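Flavohemoglobin (Malassezia yamatoensis, PDB 6O0A) binds heme and FAD and probably detoxifies nitric oxide, as flavohemoglobins do by converting it to nitrate with oxygen and electrons from NAD(P)H. Local coordinates at residues A[40-45]-A[128-133]; A[163-168]-A[198-203]; A[220-225]-A[244-249]; A[280-285]-A[366-371]. One frame throughout, in Å; residues are numbered along the deposited sequence. Where two conformers were deposited one is given.

Contact 1: residues A[40-45]-A[128-133]; sequences PHITPV and AKDLGD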
loop_
_atom_site.group_PDB
_atom_site.type_symbol
_atom_site.label_atom_id
_atom_site.label_comp_id
_atom_site.label_asym_id
_atom_site.label_seq_id
_atom_site.Cartn_x
_atom_site.Cartn_y
_atom_site.Cartn_z
ATOM N N PRO A 40 15.297 14.103 -7.177
ATOM C CA PRO A 40 15.927 13.752 -5.890
ATOM C C PRO A 40 16.491 14.943 -5.150
ATOM O O PRO A 40 16.596 14.912 -3.917
ATOM C CB PRO A 40 17.043 12.776 -6.298
ATOM C CG PRO A 40 16.610 12.232 -7.601
ATOM C CD PRO A 40 15.886 13.334 -8.292
ATOM N N HIS A 41 16.882 15.992 -5.870
ATOM C CA HIS A 41 17.398 17.175 -5.203
ATOM C C HIS A 41 16.272 18.097 -4.761
ATOM O O HIS A 41 16.383 18.743 -3.714
ATOM C CB HIS A 41 18.370 17.906 -6.129
ATOM C CG HIS A 41 19.497 17.044 -6.611
ATOM N ND1 HIS A 41 19.340 16.098 -7.602
ATOM C CD2 HIS A 41 20.794 16.976 -6.228
ATOM C CE1 HIS A 41 20.493 15.489 -7.814
ATOM N NE2 HIS A 41 21.392 16.004 -6.993
ATOM N N ILE A 42 15.174 18.141 -5.517
ATOM C CA ILE A 42 14.085 19.061 -5.188
ATOM C C ILE A 42 13.278 18.554 -3.995
ATOM O O ILE A 42 12.848 19.336 -3.138
ATOM C CB ILE A 42 13.206 19.279 -6.434
ATOM C CG1 ILE A 42 13.981 20.060 -7.500
ATOM C CG2 ILE A 42 11.899 19.995 -6.079
ATOM C CD1 ILE A 42 13.337 20.055 -8.867
ATOM N N THR A 43 13.068 17.234 -3.911
ATOM C CA THR A 43 12.239 16.583 -2.894
ATOM C C THR A 43 12.543 17.002 -1.458
ATOM O O THR A 43 11.627 17.435 -0.743
ATOM C CB THR A 43 12.370 15.057 -3.018
ATOM O OG1 THR A 43 11.675 14.618 -4.182
ATOM C CG2 THR A 43 11.802 14.359 -1.787
ATOM N N PRO A 44 13.785 16.863 -0.973
ATOM C CA PRO A 44 14.039 17.189 0.433
ATOM C C PRO A 44 13.854 18.654 0.714
ATOM O O PRO A 44 13.508 19.026 1.842
ATOM C CB PRO A 44 15.498 16.755 0.643
ATOM C CG PRO A 44 15.824 15.913 -0.538
ATOM C CD PRO A 44 15.031 16.463 -1.649
ATOM N N VAL A 45 14.066 19.503 -0.291
ATOM C CA VAL A 45 13.853 20.926 -0.091
ATOM C C VAL A 45 12.363 21.224 -0.005
ATOM O O VAL A 45 11.916 21.983 0.861
ATOM C CB VAL A 45 14.537 21.731 -1.208
ATOM C CG1 VAL A 45 14.284 23.211 -0.995
ATOM C CG2 VAL A 45 16.027 21.429 -1.229
ATOM N N ALA A 128 11.624 26.253 -8.039
ATOM C CA ALA A 128 12.193 27.570 -8.310
ATOM C C ALA A 128 13.571 27.725 -7.681
ATOM O O ALA A 128 14.492 28.265 -8.308
ATOM C CB ALA A 128 11.245 28.660 -7.796
ATOM N N LYS A 129 13.729 27.271 -6.438
ATOM C CA LYS A 129 15.024 27.361 -5.765
ATOM C C LYS A 129 16.074 26.522 -6.477
ATOM O O LYS A 129 17.236 26.934 -6.611
ATOM C CB LYS A 129 14.893 26.900 -4.316
ATOM C CG LYS A 129 14.073 27.802 -3.408
ATOM C CD LYS A 129 14.085 27.230 -1.997
ATOM C CE LYS A 129 13.126 27.957 -1.085
ATOM N NZ LYS A 129 13.201 27.414 0.301
ATOM N N ASP A 130 15.683 25.334 -6.944
ATOM C CA ASP A 130 16.640 24.451 -7.599
ATOM C C ASP A 130 17.037 24.972 -8.975
ATOM O O ASP A 130 18.227 25.061 -9.299
ATOM C CB ASP A 130 16.057 23.046 -7.725
ATOM C CG ASP A 130 17.091 22.029 -8.182
ATOM O OD1 ASP A 130 17.801 21.484 -7.318
ATOM O OD2 ASP A 130 17.205 21.785 -9.401
ATOM N N LEU A 131 16.052 25.307 -9.812
ATOM C CA LEU A 131 16.335 25.702 -11.182
ATOM C C LEU A 131 16.784 27.154 -11.311
ATOM O O LEU A 131 17.438 27.498 -12.302
ATOM C CB LEU A 131 15.101 25.461 -12.051
ATOM C CG LEU A 131 14.910 24.057 -12.642
ATOM C CD1 LEU A 131 15.046 22.947 -11.619
ATOM C CD2 LEU A 131 13.551 23.975 -13.338
ATOM N N GLY A 132 16.435 28.014 -10.355
ATOM C CA GLY A 132 16.873 29.398 -10.444
ATOM C C GLY A 132 16.296 30.080 -11.666
ATOM O O GLY A 132 15.113 29.924 -11.997
ATOM N N ASP A 133 17.149 30.817 -12.385
ATOM C CA ASP A 133 16.663 31.525 -13.565
ATOM C C ASP A 133 16.227 30.584 -14.680
ATOM O O ASP A 133 15.562 31.035 -15.620
ATOM C CB ASP A 133 17.718 32.525 -14.072
ATOM C CG ASP A 133 19.038 31.868 -14.462
ATOM O OD1 ASP A 133 19.120 30.622 -14.510
ATOM O OD2 ASP A 133 20.007 32.617 -14.727
HETATM O O HOH W 1 17.255 21.347 -4.870
#
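Residues 40-45 of helix 25-53 and 128-133 at the end of helix 115-131 come nearest at Ile42 and Asp130, CA atoms 6.4 Å apart. The helix of 40-45 is kinked, since the N atoms of Pro40, His41 and Pro44 make no bond to the preceding turn. The side chains of Ile42 and Asp130 cross at about a right angle: CG1 of Ile42 lies 3.6 Å from CB of Asp130 and nearly as close to its CG, so the isoleucine packs against the root of the acid. Beyond it, Ile42 CD1 reaches CD1 of Leu131 at 4.3 Å. The Asp130 carboxylate, with CG anti to the backbone N (chi1 -170°), is carried toward His41, whose CB is 3.8 Å from Asp130 OD1. A water lies between Asp130 OD1 and the carbonyl O of His41, its bond to the latter weak. One turn away, CG1 of Val45 rests on the aliphatic part of Lys129, 4.1 Å from its CD, while the extended lysine runs on to a salt bridge with Asp49. Asp130 OD2 forms a second salt bridge with Arg38, so charged pairs flank the apolar centre along helix 25-53. Within the all-helical heme-binding part of the chain, Ile42 also packs on Ala126 and Ile127, and Val45 on Ala126, extending the seam back along helix 115-131.

Contact 2: residues A[163-168]-A[198-203]; sequences AQQANN and AMTPGK
Thr200 OG1 joins the two loops through a pair of hydrogen bonds, giving its proton to Gln165 OE1 at 2.7 Å and accepting the backbone N-H of Ala166 at 2.9 Å. The second bond is almost straight, 175° at the hydrogen. The hydroxyl approaches Gln165 OE1 from above the amide carbonyl plane, 45° out of it. Gln165 reaches it by folding back at chi2 (-52°), which brings OE1 beside Thr200 while NE2 bonds to Leu161 O in the preceding helix. The hydroxyl is thus gripped from both roles, as donor and as acceptor, and its rotation is fixed. A third bond runs from Asn167 ND2 to the carbonyl O of Ala198, 2.8 Å long, with the acceptor lying in the plane of the asparagine amide. The other end of that amide is held too: Asn167 OD1 accepts from Ile169 N and Asn263 ND2, which settles the orientation of the group. Around these bonds small groups meet. Ala166 CB sits 3.6 Å from the carbonyl O of Met199 and 4.3 Å from Ala198 CB, and the methyl of Thr200 lies 3.3 Å from Gln165 OE1, with Thr200 also against Pro264. The arrangement is a surface loop-to-loop junction between domains: 163-168 is the linker leaving the last globin helix, 137-163, and 198-203 connects strands 186-193 and 207-213 of the antiparallel FAD-binding barrel typical of the ferredoxin reductase family.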
loop_
_atom_site.group_PDB
_atom_site.type_symbol
_atom_site.label_atom_id
_atom_site.label_comp_id
_atom_site.label_asym_id
_atom_site.label_seq_id
_atom_site.Cartn_x
_atom_site.Cartn_y
_atom_site.Cartn_z
ATOM N N ALA A 163 -17.123 9.135 0.207
ATOM C CA ALA A 163 -18.572 8.988 0.144
ATOM C C ALA A 163 -19.024 7.567 0.440
ATOM O O ALA A 163 -20.198 7.364 0.757
ATOM C CB ALA A 163 -19.103 9.421 -1.224
ATOM N N GLN A 164 -18.125 6.586 0.353
ATOM C CA GLN A 164 -18.497 5.203 0.627
ATOM C C GLN A 164 -18.486 4.860 2.114
ATOM O O GLN A 164 -18.922 3.760 2.482
ATOM C CB GLN A 164 -17.553 4.251 -0.112
ATOM C CG GLN A 164 -17.571 4.393 -1.627
ATOM C CD GLN A 164 -16.661 3.387 -2.306
ATOM O OE1 GLN A 164 -15.446 3.575 -2.371
ATOM N NE2 GLN A 164 -17.244 2.306 -2.808
ATOM N N GLN A 165 -18.016 5.760 2.973
ATOM C CA GLN A 165 -17.803 5.408 4.369
ATOM C C GLN A 165 -19.097 5.476 5.179
ATOM O O GLN A 165 -20.036 6.214 4.863
ATOM C CB GLN A 165 -16.776 6.336 5.009
ATOM C CG GLN A 165 -15.461 6.326 4.279
ATOM C CD GLN A 165 -14.956 4.922 4.096
ATOM O OE1 GLN A 165 -14.796 4.178 5.065
ATOM N NE2 GLN A 165 -14.729 4.534 2.848
ATOM N N ALA A 166 -19.103 4.719 6.274
ATOM C CA ALA A 166 -20.213 4.673 7.216
ATOM C C ALA A 166 -20.161 5.795 8.241
ATOM O O ALA A 166 -21.019 5.846 9.127
ATOM C CB ALA A 166 -20.219 3.317 7.938
ATOM N N ASN A 167 -19.177 6.686 8.146
ATOM C CA ASN A 167 -18.999 7.753 9.115
ATOM C C ASN A 167 -18.440 8.961 8.378
ATOM O O ASN A 167 -18.134 8.895 7.186
ATOM C CB ASN A 167 -18.066 7.322 10.242
ATOM C CG ASN A 167 -16.716 6.892 9.725
ATOM O OD1 ASN A 167 -16.006 7.686 9.099
ATOM N ND2 ASN A 167 -16.348 5.632 9.970
ATOM N N ASN A 168 -18.304 10.074 9.104
ATOM C CA ASN A 168 -17.835 11.324 8.521
ATOM C C ASN A 168 -16.503 11.765 9.124
ATOM O O ASN A 168 -16.207 12.961 9.171
ATOM C CB ASN A 168 -18.885 12.420 8.696
ATOM C CG ASN A 168 -19.125 12.763 10.150
ATOM O OD1 ASN A 168 -18.721 12.028 11.053
ATOM N ND2 ASN A 168 -19.781 13.900 10.390
ATOM N N ALA A 198 -19.447 4.785 13.750
ATOM C CA ALA A 198 -19.807 3.570 13.022
ATOM C C ALA A 198 -18.644 3.105 12.150
ATOM O O ALA A 198 -17.943 3.918 11.543
ATOM C CB ALA A 198 -21.049 3.818 12.162
ATOM N N MET A 199 -18.441 1.782 12.082
ATOM C CA MET A 199 -17.368 1.197 11.287
ATOM C C MET A 199 -17.829 0.959 9.852
ATOM O O MET A 199 -18.920 0.423 9.622
ATOM C CB MET A 199 -16.899 -0.129 11.893
ATOM C CG MET A 199 -16.181 0.021 13.231
ATOM S SD MET A 199 -15.901 -1.585 14.000
ATOM C CE MET A 199 -14.894 -2.389 12.751
ATOM N N THR A 200 -16.987 1.357 8.899
ATOM C CA THR A 200 -17.182 0.953 7.511
ATOM C C THR A 200 -16.788 -0.512 7.362
ATOM O O THR A 200 -15.718 -0.903 7.846
ATOM C CB THR A 200 -16.316 1.808 6.586
ATOM O OG1 THR A 200 -16.668 3.185 6.752
ATOM C CG2 THR A 200 -16.549 1.420 5.137
ATOM N N PRO A 201 -17.609 -1.340 6.721
ATOM C CA PRO A 201 -17.210 -2.733 6.484
ATOM C C PRO A 201 -15.990 -2.802 5.583
ATOM O O PRO A 201 -15.933 -2.159 4.535
ATOM C CB PRO A 201 -18.445 -3.349 5.811
ATOM C CG PRO A 201 -19.578 -2.462 6.189
ATOM C CD PRO A 201 -18.986 -1.075 6.282
ATOM N N GLY A 202 -15.005 -3.583 6.008
ATOM C CA GLY A 202 -13.825 -3.781 5.192
ATOM C C GLY A 202 -14.031 -4.863 4.146
ATOM O O GLY A 202 -14.875 -5.748 4.284
ATOM N N LYS A 203 -13.263 -4.753 3.067
ATOM C CA LYS A 203 -13.210 -5.765 2.022
ATOM C C LYS A 203 -11.901 -6.528 2.145
ATOM O O LYS A 203 -10.870 -5.956 2.508
ATOM C CB LYS A 203 -13.324 -5.132 0.632
ATOM C CG LYS A 203 -14.592 -4.282 0.448
ATOM C CD LYS A 203 -14.799 -3.868 -0.999
ATOM C CE LYS A 203 -13.618 -3.072 -1.525
ATOM N NZ LYS A 203 -13.932 -2.365 -2.805
#

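Contact 3: residues A[220-225]-A[244-249]; sequences QPRQFT and GEMTTI. With FAD (flavin-adenine dinucleotide), chain B.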
loop_
_atom_site.group_PDB
_atom_site.type_symbol
_atom_site.label_atom_id
_atom_site.label_comp_id
_atom_site.label_asym_id
_atom_site.label_seq_id
_atom_site.Cartn_x
_atom_site.Cartn_y
_atom_site.Cartn_z
ATOM N N GLN A 220 1.988 9.393 14.416
ATOM C CA GLN A 220 2.481 8.800 13.174
ATOM C C GLN A 220 1.594 7.638 12.759
ATOM O O GLN A 220 1.274 6.785 13.597
ATOM C CB GLN A 220 3.919 8.312 13.325
ATOM C CG GLN A 220 4.922 9.420 13.512
ATOM C CD GLN A 220 5.287 10.046 12.195
ATOM O OE1 GLN A 220 6.091 9.496 11.446
ATOM N NE2 GLN A 220 4.693 11.189 11.892
ATOM N N PRO A 221 1.199 7.584 11.490
ATOM C CA PRO A 221 0.427 6.441 10.986
ATOM C C PRO A 221 1.284 5.373 10.315
ATOM O O PRO A 221 2.322 5.699 9.729
ATOM C CB PRO A 221 -0.500 7.099 9.956
ATOM C CG PRO A 221 0.386 8.156 9.353
ATOM C CD PRO A 221 1.235 8.694 10.522
ATOM N N ARG A 222 0.864 4.109 10.404
ATOM C CA ARG A 222 1.368 3.039 9.545
ATOM C C ARG A 222 0.173 2.212 9.088
ATOM O O ARG A 222 -0.840 2.142 9.787
ATOM C CB ARG A 222 2.370 2.134 10.273
ATOM C CG ARG A 222 3.615 2.842 10.846
ATOM C CD ARG A 222 4.482 3.411 9.732
ATOM N NE ARG A 222 5.800 3.873 10.199
ATOM C CZ ARG A 222 6.143 5.144 10.397
ATOM N NH1 ARG A 222 5.272 6.128 10.189
ATOM N NH2 ARG A 222 7.372 5.438 10.796
ATOM N N GLN A 223 0.306 1.566 7.927
ATOM C CA GLN A 223 -0.763 0.738 7.365
ATOM C C GLN A 223 -0.567 -0.737 7.689
ATOM O O GLN A 223 0.557 -1.247 7.650
ATOM C CB GLN A 223 -0.857 0.902 5.846
ATOM C CG GLN A 223 -1.267 2.309 5.412
ATOM C CD GLN A 223 -0.125 3.299 5.509
ATOM O OE1 GLN A 223 0.970 3.044 5.007
ATOM N NE2 GLN A 223 -0.384 4.459 6.134
ATOM N N PHE A 224 -1.673 -1.417 7.997
ATOM C CA PHE A 224 -1.653 -2.868 8.181
ATOM C C PHE A 224 -2.892 -3.492 7.562
ATOM O O PHE A 224 -3.990 -2.947 7.646
ATOM C CB PHE A 224 -1.539 -3.245 9.663
ATOM C CG PHE A 224 -0.305 -2.693 10.308
ATOM C CD1 PHE A 224 0.922 -3.302 10.128
ATOM C CD2 PHE A 224 -0.366 -1.525 11.054
ATOM C CE1 PHE A 224 2.069 -2.771 10.698
ATOM C CE2 PHE A 224 0.770 -0.989 11.627
ATOM C CZ PHE A 224 1.993 -1.614 11.452
ATOM N N THR A 225 -2.700 -4.652 6.940
ATOM C CA THR A 225 -3.784 -5.381 6.298
ATOM C C THR A 225 -4.761 -5.950 7.324
ATOM O O THR A 225 -4.361 -6.546 8.329
ATOM C CB THR A 225 -3.180 -6.512 5.463
ATOM O OG1 THR A 225 -2.280 -5.945 4.504
ATOM C CG2 THR A 225 -4.283 -7.290 4.728
ATOM N N GLY A 244 12.756 0.274 12.265
ATOM C CA GLY A 244 11.648 1.181 12.082
ATOM C C GLY A 244 11.318 1.913 13.370
ATOM O O GLY A 244 11.754 1.558 14.466
ATOM N N GLU A 245 10.521 2.964 13.226
ATOM C CA GLU A 245 10.198 3.735 14.419
ATOM C C GLU A 245 8.939 3.239 15.134
ATOM O O GLU A 245 8.904 3.210 16.374
ATOM C CB GLU A 245 10.042 5.214 14.055
ATOM C CG GLU A 245 9.742 6.065 15.272
ATOM C CD GLU A 245 10.015 7.530 15.059
ATOM O OE1 GLU A 245 9.947 8.026 13.905
ATOM O OE2 GLU A 245 10.311 8.188 16.069
ATOM N N MET A 246 7.902 2.836 14.396
ATOM C CA MET A 246 6.594 2.658 15.019
ATOM C C MET A 246 6.254 1.215 15.381
ATOM O O MET A 246 5.422 1.017 16.272
ATOM C CB MET A 246 5.480 3.221 14.124
ATOM C CG MET A 246 5.592 4.735 13.857
ATOM S SD MET A 246 5.751 5.701 15.378
ATOM C CE MET A 246 4.226 5.339 16.220
ATOM N N THR A 247 6.840 0.196 14.739
ATOM C CA THR A 247 6.380 -1.152 15.091
ATOM C C THR A 247 6.741 -1.522 16.526
ATOM O O THR A 247 5.949 -2.188 17.201
ATOM C CB THR A 247 6.904 -2.219 14.111
ATOM O OG1 THR A 247 8.296 -2.047 13.886
ATOM C CG2 THR A 247 6.158 -2.134 12.795
ATOM N N THR A 248 7.893 -1.069 17.038
ATOM C CA THR A 248 8.170 -1.306 18.448
ATOM C C THR A 248 7.117 -0.643 19.331
ATOM O O THR A 248 6.701 -1.227 20.342
ATOM C CB THR A 248 9.585 -0.838 18.804
ATOM O OG1 THR A 248 9.897 -1.245 20.141
ATOM C CG2 THR A 248 9.726 0.676 18.665
ATOM N N ILE A 249 6.645 0.549 18.949
ATOM C CA ILE A 249 5.641 1.252 19.738
ATOM C C ILE A 249 4.301 0.527 19.687
ATOM O O ILE A 249 3.658 0.321 20.723
ATOM C CB ILE A 249 5.551 2.719 19.271
ATOM C CG1 ILE A 249 6.841 3.443 19.674
ATOM C CG2 ILE A 249 4.341 3.402 19.899
ATOM C CD1 ILE A 249 7.001 4.838 19.097
HETATM P PA FAD B . 9.569 2.726 9.528
HETATM O O1A FAD B . 9.848 3.676 10.632
HETATM O O2A FAD B . 8.505 3.154 8.555
HETATM O O5B FAD B . 10.916 2.423 8.726
HETATM C C5B FAD B . 10.867 1.689 7.488
HETATM C C4B FAD B . 12.284 1.647 6.974
HETATM O O4B FAD B . 12.758 3.001 6.793
HETATM C C3B FAD B . 13.292 1.015 7.916
HETATM O O3B FAD B . 13.335 -0.405 7.789
HETATM C C2B FAD B . 14.605 1.650 7.449
HETATM O O2B FAD B . 15.147 0.972 6.321
HETATM C C1B FAD B . 14.154 3.058 7.039
HETATM N N9A FAD B . 14.406 4.075 8.056
HETATM C C8A FAD B . 13.742 4.225 9.243
HETATM N N7A FAD B . 14.219 5.180 10.005
HETATM C C5A FAD B . 15.276 5.689 9.267
HETATM C C6A FAD B . 16.237 6.676 9.551
HETATM N N6A FAD B . 16.268 7.374 10.694
HETATM N N1A FAD B . 17.190 6.912 8.622
HETATM C C2A FAD B . 17.167 6.209 7.484
HETATM N N3A FAD B . 16.317 5.247 7.109
HETATM C C4A FAD B . 15.396 5.028 8.054
HETATM N N1 FAD B . 3.353 -4.595 7.983
HETATM C C2 FAD B . 3.045 -5.665 8.777
HETATM O O2 FAD B . 3.812 -6.060 9.666
HETATM N N3 FAD B . 1.838 -6.332 8.584
HETATM C C4 FAD B . 0.875 -6.008 7.645
HETATM O O4 FAD B . -0.174 -6.649 7.575
HETATM C C4X FAD B . 1.210 -4.875 6.815
HETATM N N5 FAD B . 0.353 -4.504 5.901
HETATM C C5X FAD B . 0.680 -3.411 5.104
HETATM C C6 FAD B . -0.216 -3.010 4.112
HETATM C C7 FAD B . 0.058 -1.915 3.297
HETATM C C7M FAD B . -0.913 -1.531 2.208
HETATM C C8 FAD B . 1.246 -1.190 3.489
HETATM C C8M FAD B . 1.561 0.023 2.654
HETATM C C9 FAD B . 2.146 -1.595 4.469
HETATM C C9A FAD B . 1.882 -2.703 5.268
HETATM N N10 FAD B . 2.783 -3.140 6.264
HETATM C C10 FAD B . 2.476 -4.227 7.055
HETATM C "C1'" FAD B . 4.020 -2.391 6.540
HETATM C "C2'" FAD B . 3.818 -1.300 7.587
HETATM O "O2'" FAD B . 2.897 -0.329 7.091
HETATM C "C3'" FAD B . 5.133 -0.618 7.976
HETATM O "O3'" FAD B . 5.790 -0.158 6.796
HETATM C "C4'" FAD B . 6.086 -1.530 8.747
HETATM O "O4'" FAD B . 5.376 -2.112 9.842
HETATM C "C5'" FAD B . 7.324 -0.806 9.235
HETATM O "O5'" FAD B . 6.915 0.271 10.110
HETATM P P FAD B . 8.018 0.891 11.083
HETATM O O1P FAD B . 8.535 -0.040 12.123
HETATM O O2P FAD B . 7.409 2.129 11.680
HETATM O O3P FAD B . 9.227 1.294 10.126
HETATM O O HOH W 2 8.288 7.958 11.639
#
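The side chains of Arg222 and Met246 cross at about a right angle, CG of the methionine lying over the centre of the guanidinium face, 3.5 Å above its plane. The sulfur continues to Gln220, with SD 3.8 Å from Gln220 CB, and CZ of the Phe224 ring meets Thr247 CG2 near the ring plane. Polar contacts are made to the FAD pyrophosphate held between the segments. Arg222 NE bonds to FAD O2P at 2.8 Å and NH2 to FAD O1A, one phosphate each; a bend at chi2 (-65°) folds the chain round to them. NH1 turns back to the carbonyl O of Pro221, which helps fix the guanidinium plane. From the other segment the backbone N atoms of Glu245, Met246 and Thr247 donate hydrogen bonds to FAD O1A, O2P and O1P, respectively, and Thr247 OG1 donates to O1P at 2.7 Å. These three successive N-H groups, together with the arginine, would be expected to offset the phosphate charge. A water joins Gln220 OE1, Arg222 NH2 and Glu245 OE1; Gln220 OE1 also accepts from Arg64 N. Farther along the strand, Gln223 O accepts from the ribityl O2' at 2.6 Å, and Thr225 N bonds to flavin N5 and O4. Strand 219-225 is the outer strand beside 207-213, Phe224 and Thr247 pack on strand 234-239, and Glu245 makes a salt bridge to Arg64 of helix 64-69, tying this site to the globin domain.

Contact 4: residues A[280-285]-A[366-371]; sequences PLVLIC and ASVFLC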
loop_
_atom_site.group_PDB
_atom_site.type_symbol
_atom_site.label_atom_id
_atom_site.label_comp_id
_atom_site.label_asym_id
_atom_site.label_seq_id
_atom_site.Cartn_x
_atom_site.Cartn_y
_atom_site.Cartn_z
ATOM N N PRO A 280 -8.706 -19.533 -11.973
ATOM C CA PRO A 280 -7.951 -19.984 -10.800
ATOM C C PRO A 280 -7.129 -18.852 -10.211
ATOM O O PRO A 280 -6.786 -17.878 -10.886
ATOM C CB PRO A 280 -7.044 -21.093 -11.351
ATOM C CG PRO A 280 -7.274 -21.124 -12.845
ATOM C CD PRO A 280 -8.030 -19.896 -13.226
ATOM N N LEU A 281 -6.815 -18.994 -8.921
ATOM C CA LEU A 281 -6.035 -18.011 -8.185
ATOM C C LEU A 281 -4.753 -18.647 -7.662
ATOM O O LEU A 281 -4.773 -19.760 -7.126
ATOM C CB LEU A 281 -6.826 -17.430 -7.001
ATOM C CG LEU A 281 -8.092 -16.616 -7.274
ATOM C CD1 LEU A 281 -8.780 -16.291 -5.959
ATOM C CD2 LEU A 281 -7.771 -15.338 -8.036
ATOM N N VAL A 282 -3.641 -17.934 -7.809
ATOM C CA VAL A 282 -2.362 -18.353 -7.250
ATOM C C VAL A 282 -1.915 -17.234 -6.328
ATOM O O VAL A 282 -1.775 -16.085 -6.765
ATOM C CB VAL A 282 -1.316 -18.650 -8.341
ATOM C CG1 VAL A 282 -0.013 -19.136 -7.709
ATOM C CG2 VAL A 282 -1.842 -19.699 -9.328
ATOM N N LEU A 283 -1.740 -17.553 -5.048
ATOM C CA LEU A 283 -1.384 -16.564 -4.036
ATOM C C LEU A 283 0.012 -16.899 -3.527
ATOM O O LEU A 283 0.232 -17.990 -2.983
ATOM C CB LEU A 283 -2.408 -16.557 -2.898
ATOM C CG LEU A 283 -3.879 -16.503 -3.338
ATOM C CD1 LEU A 283 -4.797 -16.535 -2.117
ATOM C CD2 LEU A 283 -4.155 -15.245 -4.168
ATOM N N ILE A 284 0.952 -15.974 -3.710
ATOM C CA ILE A 284 2.360 -16.215 -3.398
ATOM C C ILE A 284 2.815 -15.145 -2.415
ATOM O O ILE A 284 2.704 -13.946 -2.703
ATOM C CB ILE A 284 3.229 -16.200 -4.662
ATOM C CG1 ILE A 284 2.762 -17.290 -5.640
ATOM C CG2 ILE A 284 4.693 -16.352 -4.296
ATOM C CD1 ILE A 284 3.563 -17.351 -6.936
ATOM N N CYS A 285 3.339 -15.566 -1.262
ATOM C CA CYS A 285 3.701 -14.594 -0.240
ATOM C C CYS A 285 4.962 -15.013 0.505
ATOM O O CYS A 285 5.389 -16.170 0.468
ATOM C CB CYS A 285 2.552 -14.367 0.764
ATOM S SG CYS A 285 2.086 -15.831 1.709
ATOM N N ALA A 366 -5.092 -17.769 -15.106
ATOM C CA ALA A 366 -4.906 -17.581 -13.673
ATOM C C ALA A 366 -4.490 -16.150 -13.366
ATOM O O ALA A 366 -3.739 -15.528 -14.122
ATOM C CB ALA A 366 -3.849 -18.540 -13.132
ATOM N N SER A 367 -5.000 -15.624 -12.256
ATOM C CA SER A 367 -4.454 -14.414 -11.662
ATOM C C SER A 367 -3.462 -14.829 -10.592
ATOM O O SER A 367 -3.702 -15.784 -9.843
ATOM C CB SER A 367 -5.551 -13.539 -11.053
ATOM O OG SER A 367 -6.457 -13.076 -12.040
ATOM N N VAL A 368 -2.330 -14.133 -10.544
ATOM C CA VAL A 368 -1.281 -14.411 -9.571
ATOM C C VAL A 368 -1.109 -13.182 -8.694
ATOM O O VAL A 368 -0.906 -12.076 -9.208
ATOM C CB VAL A 368 0.049 -14.770 -10.253
ATOM C CG1 VAL A 368 1.096 -15.073 -9.209
ATOM C CG2 VAL A 368 -0.133 -15.946 -11.210
ATOM N N PHE A 369 -1.174 -13.380 -7.381
ATOM C CA PHE A 369 -1.017 -12.315 -6.397
ATOM C C PHE A 369 0.292 -12.511 -5.634
ATOM O O PHE A 369 0.590 -13.625 -5.193
ATOM C CB PHE A 369 -2.203 -12.306 -5.427
ATOM C CG PHE A 369 -2.016 -11.398 -4.250
ATOM C CD1 PHE A 369 -2.190 -10.029 -4.380
ATOM C CD2 PHE A 369 -1.665 -11.911 -3.008
ATOM C CE1 PHE A 369 -2.012 -9.190 -3.293
ATOM C CE2 PHE A 369 -1.492 -11.071 -1.905
ATOM C CZ PHE A 369 -1.666 -9.711 -2.050
ATOM N N LEU A 370 1.070 -11.436 -5.485
ATOM C CA LEU A 370 2.340 -11.468 -4.764
ATOM C C LEU A 370 2.303 -10.512 -3.582
ATOM O O LEU A 370 1.881 -9.362 -3.716
ATOM C CB LEU A 370 3.517 -11.061 -5.657
ATOM C CG LEU A 370 3.635 -11.722 -7.023
ATOM C CD1 LEU A 370 4.799 -11.100 -7.796
ATOM C CD2 LEU A 370 3.816 -13.226 -6.846
ATOM N N CYS A 371 2.794 -10.967 -2.436
ATOM C CA CYS A 371 2.999 -10.044 -1.327
ATOM C C CYS A 371 4.196 -10.506 -0.514
ATOM O O CYS A 371 4.162 -11.586 0.079
ATOM C CB CYS A 371 1.760 -9.954 -0.447
ATOM S SG CYS A 371 1.897 -8.634 0.741
#
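Ile284 packs against Val368 and Leu370 across two neighbouring strands inside the parallel sheet of the NAD-binding domain, 281-286 lying between 308-315 and 367-371, in an alpha/beta fold of the ferredoxin reductase type. The strands run 15° from exactly parallel, and five backbone hydrogen bonds join them from Pro280 to Cys371. Starting at its root, Ile284 CB lies 3.7 Å from both Leu370 CD2 and the carbonyl O of Phe369. Its CG2 branch touches the same methyl at 4.1 Å, the two side chains lying side by side and pointing the same way. CG1, anti to the carbonyl carbon (chi1 -60°), carries CD1 back along the neighbouring strand, where it sits 4.1 Å from Val368 CG1 and equally far from Leu370 CD2. Helix 374-386 covers this face, with Phe376 and Met380 on Ile284. On the reverse face Phe369 meets Phe296 of helix 290-302 edge-to-face, and Leu283 CD2 packs 3.7 Å from Phe369 CB. At the C-terminal end Cys285 CB comes within 3.3 Å of the Cys371 carbonyl O.

How the contacts relate
The four contacts follow one another along the chain, from the heme-binding helices through the flavin domain to the nucleotide domain. Contact 3 grips FAD directly, and its Arg222 side chain is also about 7 Å from the heme, so it is close to both cofactors. Contact 4 approaches from the other domain: the side chain of Cys371 is about 7 Å from FAD, and the nearest atoms of contacts 3 and 4 are about 6 Å apart. Contact 2, about 7 Å from contact 3 at the nearest atoms, joins the globin and flavin parts at the surface. Contact 1 is remote, its centre about 41 Å from that of contact 4, although Ile42 comes within about 13 Å of the heme.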